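PDB 4H6X: thiazoline oxidase/subtilisin-like protease from Prochloron didemni, which probably cleaves precursor peptides and joins their ends by transamidation, through a subtilisin-like protease domain, in the maturation of the cyclic patellamides. Local coordinates for residues L201-T206 / T223-G227; I283-M288 / V303-L307. All blocks are in the same frame, centred on the assembly; numbering follows the deposited sequence.

Contact 1 of 2, residues L201-T206 / T223-G227; sequences LIVSPT and TLAVG
V203 and V226 meet diagonally across two parallel strands: methyl CG1 of V203 lies 3.8 Å from CG2 of V226, the two branches set aslant. V203 turns CG1 anti to the backbone N (chi1 -175°), which carries this methyl along the strand toward V226. On the same face CD1 of L201 reaches CB of L224 at 4.2 Å. I202 points to the opposite face, where its CB rests 3.9 Å from CB of T223. Between the two strands, a parallel ladder fixes the register. L224 N donates to I202 O at 2.7 Å in an almost straight bond, S204 N to L224 O, V226 N to S204 O, and T206 N closes the ladder on V226 O at 2.9 Å from above the carbonyl plane. T206 then lays CG2 against A225, 4.0 Å from its CB, while OG1 passes 3.8 Å from G227 CA. A glycine in place of T206 would probably open a gap at this end of the strand pair, with no methyl against A225 and no hydroxyl beside G227. These strands are neighbours toward one side of the parallel subtilisin-like sheet, 201-205 flanked by 170-173 and 224-229 by the edge strand 249-253. Helix 273-293 packs on L201, V203 and P205, P205 bordering the probable Ser-His-Asp triad, and helix 300-309 covers L201 and L224.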
# COMPACT_ATOMS: atom_id res chain seq x y z
N LEU A 201 5.86 5.64 10.44
CA LEU A 201 5.60 6.27 9.14
C LEU A 201 4.14 6.08 8.71
O LEU A 201 3.62 4.97 8.73
CB LEU A 201 6.52 5.65 8.07
CG LEU A 201 6.43 6.18 6.64
CD1 LEU A 201 6.83 7.66 6.55
CD2 LEU A 201 7.30 5.34 5.71
N ILE A 202 3.51 7.18 8.29
CA ILE A 202 2.19 7.19 7.69
C ILE A 202 2.35 7.35 6.18
O ILE A 202 3.03 8.28 5.72
CB ILE A 202 1.33 8.37 8.21
CG1 ILE A 202 1.05 8.23 9.71
CG2 ILE A 202 0.03 8.50 7.41
CD1 ILE A 202 0.02 7.17 10.06
N VAL A 203 1.75 6.43 5.42
CA VAL A 203 1.73 6.51 3.95
C VAL A 203 0.30 6.65 3.47
O VAL A 203 -0.61 5.91 3.90
CB VAL A 203 2.42 5.30 3.26
CG1 VAL A 203 2.50 5.50 1.75
CG2 VAL A 203 3.83 5.07 3.80
N SER A 204 0.09 7.60 2.58
CA SER A 204 -1.22 7.92 2.09
C SER A 204 -1.09 8.41 0.65
O SER A 204 -0.09 9.03 0.30
CB SER A 204 -1.85 8.97 3.01
OG SER A 204 -2.97 9.57 2.42
N PRO A 205 -2.08 8.09 -0.21
CA PRO A 205 -2.10 8.59 -1.58
C PRO A 205 -2.53 10.04 -1.61
O PRO A 205 -3.20 10.49 -0.69
CB PRO A 205 -3.17 7.72 -2.25
CG PRO A 205 -4.08 7.30 -1.15
CD PRO A 205 -3.21 7.18 0.07
N THR A 206 -2.15 10.78 -2.64
CA THR A 206 -2.62 12.17 -2.76
C THR A 206 -4.09 12.29 -3.16
O THR A 206 -4.73 13.29 -2.85
CB THR A 206 -1.75 12.99 -3.72
OG1 THR A 206 -1.67 12.32 -4.98
CG2 THR A 206 -0.35 13.20 -3.14
N THR A 223 4.63 12.51 7.38
CA THR A 223 3.85 11.57 6.55
C THR A 223 4.34 11.57 5.11
O THR A 223 4.88 12.58 4.62
CB THR A 223 2.33 11.82 6.60
OG1 THR A 223 1.94 12.67 5.52
CG2 THR A 223 1.93 12.45 7.91
N LEU A 224 4.18 10.43 4.45
CA LEU A 224 4.60 10.29 3.06
C LEU A 224 3.37 10.28 2.17
O LEU A 224 2.58 9.32 2.18
CB LEU A 224 5.43 9.01 2.88
CG LEU A 224 6.14 8.78 1.53
CD1 LEU A 224 7.18 9.86 1.28
CD2 LEU A 224 6.79 7.41 1.50
N ALA A 225 3.20 11.36 1.42
CA ALA A 225 2.16 11.45 0.40
C ALA A 225 2.67 10.83 -0.92
O ALA A 225 3.82 11.03 -1.30
CB ALA A 225 1.74 12.89 0.20
N VAL A 226 1.82 10.06 -1.59
CA VAL A 226 2.25 9.38 -2.80
C VAL A 226 1.36 9.71 -3.99
O VAL A 226 0.14 9.57 -3.92
CB VAL A 226 2.36 7.85 -2.62
CG1 VAL A 226 2.92 7.21 -3.89
CG2 VAL A 226 3.24 7.51 -1.41
N GLY A 227 1.98 10.17 -5.07
CA GLY A 227 1.28 10.42 -6.33
C GLY A 227 1.54 9.25 -7.27
O GLY A 227 2.43 8.44 -7.03

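Contact 2 of 2, residues I283-M288 / V303-L307; sequences ISALLM and VRTAL
V303 leads the contact, pointing at helix 273-293 with both methyls engaged. CG1, anti to the backbone N (chi1 171°), settles between S284 and L287, 4.0 Å from S284 CA and 3.9 Å from L287 CD1. CG2 takes the other direction and meets CG of M288 at 4.0 Å, the extended methionine chain running at about a right angle to the valine. One turn on, L307 faces the same helix. Its CD2 reaches tip to tip toward CD1 of L287 at 3.8 Å; L287 CD1 thus touches both V303 CG1 and L307 CD2, while I283 CG2 makes a looser contact with L307 CD2. The other methyl, L307 CD1, comes 3.5 Å from S284 OG; that hydroxyl is hydrogen-bonded to M280 O within its own helix, and its contact with the leucine methyl is van der Waals. The interface is buried and largely apolar, carried by V303 and L307 on one helix and four residues on the other; the axes of segments 283-288 and 303-307 come within 10.6 Å and are inclined at 118°. Helix 332-340 packs beside it on I283, L287 and A306, helix 20-26 adds L23 against L287, and L201 of strand 201-205 touches S284, M288 and R304.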
# COMPACT_ATOMS: atom_id res chain seq x y z
N ILE A 283 8.34 -0.34 -0.41
CA ILE A 283 9.73 0.13 -0.53
C ILE A 283 10.23 0.59 0.84
O ILE A 283 11.30 0.18 1.30
CB ILE A 283 9.89 1.22 -1.62
CG1 ILE A 283 9.61 0.59 -3.01
CG2 ILE A 283 11.27 1.86 -1.56
CD1 ILE A 283 9.67 1.54 -4.18
N SER A 284 9.41 1.42 1.50
CA SER A 284 9.72 1.91 2.84
C SER A 284 9.96 0.77 3.81
O SER A 284 10.89 0.82 4.62
CB SER A 284 8.61 2.84 3.35
OG SER A 284 8.50 3.98 2.51
N ALA A 285 9.13 -0.27 3.75
CA ALA A 285 9.31 -1.44 4.62
C ALA A 285 10.60 -2.22 4.30
O ALA A 285 11.28 -2.71 5.21
CB ALA A 285 8.10 -2.36 4.52
N LEU A 286 10.91 -2.37 3.02
CA LEU A 286 12.19 -2.96 2.64
C LEU A 286 13.39 -2.17 3.21
O LEU A 286 14.35 -2.76 3.72
CB LEU A 286 12.29 -3.07 1.11
CG LEU A 286 11.40 -4.07 0.34
CD1 LEU A 286 11.80 -4.09 -1.13
CD2 LEU A 286 11.45 -5.48 0.90
N LEU A 287 13.32 -0.85 3.15
CA LEU A 287 14.42 -0.01 3.64
C LEU A 287 14.56 -0.12 5.15
O LEU A 287 15.67 -0.20 5.68
CB LEU A 287 14.27 1.45 3.20
CG LEU A 287 14.35 1.72 1.70
CD1 LEU A 287 13.91 3.15 1.37
CD2 LEU A 287 15.74 1.42 1.12
N MET A 288 13.42 -0.16 5.85
CA MET A 288 13.39 -0.45 7.27
C MET A 288 13.91 -1.86 7.58
O MET A 288 14.61 -2.07 8.57
CB MET A 288 11.98 -0.28 7.86
CG MET A 288 11.42 1.12 7.84
SD MET A 288 9.79 1.14 8.64
CE MET A 288 9.45 2.89 8.57
N VAL A 303 14.10 7.08 6.79
CA VAL A 303 13.61 6.46 5.56
C VAL A 303 12.82 7.49 4.75
O VAL A 303 13.09 7.69 3.57
CB VAL A 303 12.77 5.18 5.80
CG1 VAL A 303 12.11 4.72 4.50
CG2 VAL A 303 13.65 4.07 6.35
N ARG A 304 11.89 8.16 5.41
CA ARG A 304 11.05 9.16 4.75
C ARG A 304 11.88 10.27 4.10
O ARG A 304 11.66 10.62 2.94
CB ARG A 304 10.02 9.76 5.73
CG ARG A 304 8.92 10.58 5.07
CD ARG A 304 8.00 11.23 6.11
NE ARG A 304 8.66 12.41 6.67
CZ ARG A 304 8.50 13.66 6.23
NH1 ARG A 304 7.67 13.93 5.22
NH2 ARG A 304 9.18 14.64 6.80
N THR A 305 12.83 10.82 4.84
CA THR A 305 13.59 11.96 4.33
C THR A 305 14.56 11.52 3.23
O THR A 305 14.73 12.24 2.24
CB THR A 305 14.35 12.72 5.46
OG1 THR A 305 15.05 11.78 6.28
CG2 THR A 305 13.37 13.47 6.33
N ALA A 306 15.17 10.35 3.39
CA ALA A 306 16.04 9.78 2.35
C ALA A 306 15.31 9.63 1.02
O ALA A 306 15.87 9.96 -0.03
CB ALA A 306 16.62 8.44 2.77
N LEU A 307 14.06 9.14 1.07
CA LEU A 307 13.22 9.02 -0.12
C LEU A 307 12.87 10.38 -0.71
O LEU A 307 12.96 10.57 -1.93
CB LEU A 307 11.95 8.20 0.16
CG LEU A 307 12.14 6.71 0.43
CD1 LEU A 307 10.87 6.08 1.00
CD2 LEU A 307 12.62 5.98 -0.82

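How the contacts relate
Along the chain the two contacts follow in series, neither enclosing nor crossing the other. Contact 1 comes first and closes a loop of 16 residues, mostly without a model, between adjacent strands of the sheet. The chain then runs through strand 249-253 and a small antiparallel hairpin before entering helix 273-293, and contact 2 closes the shorter connection from that helix back to helix 300-309. The pair of helices lies against the pair of strands, the contact centres about 12 Å apart. R304 ties them together: its NH1 probably donates to T223 O at 3.2 Å and also forms a salt bridge with E248, while L201 packs on both S284 and R304.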